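Local coordinates for protein beta-lactamase/D-alanine Carboxypeptidase (PDB 3RJU) that probably acts as a serine beta-lactamase or D-alanine carboxypeptidase of the penicillin-binding type, hydrolysing beta-lactams or D-alanyl peptides, at residues 27-32 with 322-327. Residues are numbered along the deposited sequence; the frame is centred on the assembly and turned at random.
Sequences ALVVID and GVFVVV
A27, V29 and I31 each give and take a backbone hydrogen bond with V326, F324 and G322 in turn, three antiparallel hydrogen-bonded pairs whose six links join the strands. The shortest runs from I31 N to G322 O, 2.8 Å. Between these pairs come weaker CA-H...O contacts, the closest from V323 CA to V29 O at 3.4 Å.

Apolar contacts line both faces of the sheet. On the L28, V30, V323 and V325 face, L28 reaches both V323 and V325: CG is anti to the backbone N (chi1 179°), and chi2 of 70° turns CD1 toward the other strand, where it meets V323 CG1 at 3.6 Å and V325 CB at 3.9 Å. V30 lies side by side with V323, their CG2 methyls 4.1 Å apart. On the other face A27 CB rests against V326 CG1 at 3.7 Å, and V29 CG2 approaches the rim of the F324 ring close to the plane of the ring.

Helices 6-20 and 336-349 cover the L28 face and helix 233-241 the A27 face. The backbone bonding sets the first strand of the chain, 25-32, beside the last, 321-328, in the central antiparallel sheet, as in the serine beta-lactamase/penicillin-binding protein fold.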
loop_
_atom_site.group_PDB
_atom_site.type_symbol
_atom_site.label_atom_id
_atom_site.label_comp_id
_atom_site.label_asym_id
_atom_site.label_seq_id
_atom_site.Cartn_x
_atom_site.Cartn_y
_atom_site.Cartn_z
ATOM N N ALA A 27 -2.142 -8.154 -14.039
ATOM C CA ALA A 27 -2.424 -6.893 -14.705
ATOM C C ALA A 27 -1.284 -5.919 -14.434
ATOM O O ALA A 27 -0.809 -5.791 -13.302
ATOM C CB ALA A 27 -3.750 -6.297 -14.236
ATOM N N LEU A 28 -0.869 -5.218 -15.485
ATOM C CA LEU A 28 0.225 -4.257 -15.417
ATOM C C LEU A 28 -0.287 -2.919 -15.949
ATOM O O LEU A 28 -0.889 -2.864 -17.038
ATOM C CB LEU A 28 1.405 -4.740 -16.287
ATOM C CG LEU A 28 2.643 -3.833 -16.356
ATOM C CD1 LEU A 28 3.409 -3.803 -15.037
ATOM C CD2 LEU A 28 3.557 -4.332 -17.474
ATOM N N VAL A 29 -0.042 -1.852 -15.190
ATOM C CA VAL A 29 -0.480 -0.520 -15.559
ATOM C C VAL A 29 0.741 0.372 -15.547
ATOM O O VAL A 29 1.415 0.503 -14.513
ATOM C CB VAL A 29 -1.500 0.055 -14.543
ATOM C CG1 VAL A 29 -1.879 1.498 -14.915
ATOM C CG2 VAL A 29 -2.741 -0.837 -14.473
ATOM N N VAL A 30 1.021 0.997 -16.691
ATOM C CA VAL A 30 2.176 1.870 -16.818
ATOM C C VAL A 30 1.705 3.262 -17.207
ATOM O O VAL A 30 0.973 3.423 -18.191
ATOM C CB VAL A 30 3.166 1.341 -17.898
ATOM C CG1 VAL A 30 4.371 2.272 -18.044
ATOM C CG2 VAL A 30 3.627 -0.076 -17.560
ATOM N N ILE A 31 2.136 4.270 -16.449
ATOM C CA ILE A 31 1.867 5.655 -16.803
ATOM C C ILE A 31 3.200 6.313 -17.060
ATOM O O ILE A 31 4.082 6.257 -16.220
ATOM C CB ILE A 31 1.138 6.425 -15.682
ATOM C CG1 ILE A 31 -0.245 5.825 -15.435
ATOM C CG2 ILE A 31 1.014 7.916 -16.062
ATOM C CD1 ILE A 31 -0.987 6.362 -14.206
ATOM N N ASP A 32 3.347 6.936 -18.226
ATOM C CA ASP A 32 4.592 7.604 -18.575
ATOM C C ASP A 32 4.204 8.902 -19.262
ATOM O O ASP A 32 3.901 8.922 -20.454
ATOM C CB ASP A 32 5.428 6.704 -19.486
ATOM C CG ASP A 32 6.794 7.297 -19.814
ATOM O OD1 ASP A 32 6.942 8.542 -19.838
ATOM O OD2 ASP A 32 7.720 6.503 -20.079
ATOM N N GLY A 322 5.167 5.942 -13.589
ATOM C CA GLY A 322 4.728 5.061 -12.524
ATOM C C GLY A 322 4.300 3.724 -13.092
ATOM O O GLY A 322 3.700 3.677 -14.166
ATOM N N VAL A 323 4.595 2.648 -12.366
ATOM C CA VAL A 323 4.173 1.314 -12.743
ATOM C C VAL A 323 3.494 0.646 -11.566
ATOM O O VAL A 323 4.008 0.657 -10.452
ATOM C CB VAL A 323 5.360 0.462 -13.184
ATOM C CG1 VAL A 323 4.874 -0.931 -13.519
ATOM C CG2 VAL A 323 6.027 1.115 -14.408
ATOM N N PHE A 324 2.316 0.091 -11.816
ATOM C CA PHE A 324 1.616 -0.720 -10.832
ATOM C C PHE A 324 1.428 -2.119 -11.412
ATOM O O PHE A 324 1.014 -2.272 -12.574
ATOM C CB PHE A 324 0.231 -0.138 -10.545
ATOM C CG PHE A 324 -0.633 -1.029 -9.689
ATOM C CD1 PHE A 324 -0.324 -1.226 -8.340
ATOM C CD2 PHE A 324 -1.751 -1.662 -10.215
ATOM C CE1 PHE A 324 -1.108 -2.046 -7.536
ATOM C CE2 PHE A 324 -2.536 -2.484 -9.417
ATOM C CZ PHE A 324 -2.216 -2.669 -8.071
ATOM N N VAL A 325 1.691 -3.141 -10.605
ATOM C CA VAL A 325 1.488 -4.498 -11.071
ATOM C C VAL A 325 0.770 -5.303 -10.005
ATOM O O VAL A 325 0.963 -5.095 -8.807
ATOM C CB VAL A 325 2.836 -5.199 -11.463
ATOM C CG1 VAL A 325 3.753 -5.306 -10.256
ATOM C CG2 VAL A 325 2.571 -6.562 -12.070
ATOM N N VAL A 326 -0.101 -6.198 -10.449
ATOM C CA VAL A 326 -0.777 -7.102 -9.541
ATOM C C VAL A 326 -0.681 -8.501 -10.149
ATOM O O VAL A 326 -0.902 -8.691 -11.367
ATOM C CB VAL A 326 -2.267 -6.716 -9.268
ATOM C CG1 VAL A 326 -3.059 -6.518 -10.570
ATOM C CG2 VAL A 326 -2.919 -7.789 -8.378
ATOM N N VAL A 327 -0.320 -9.464 -9.317
ATOM C CA VAL A 327 -0.214 -10.853 -9.739
ATOM C C VAL A 327 -0.955 -11.735 -8.752
ATOM O O VAL A 327 -0.893 -11.519 -7.545
ATOM C CB VAL A 327 1.297 -11.268 -9.796
ATOM C CG1 VAL A 327 1.509 -12.776 -9.571
ATOM C CG2 VAL A 327 1.959 -10.779 -11.088
#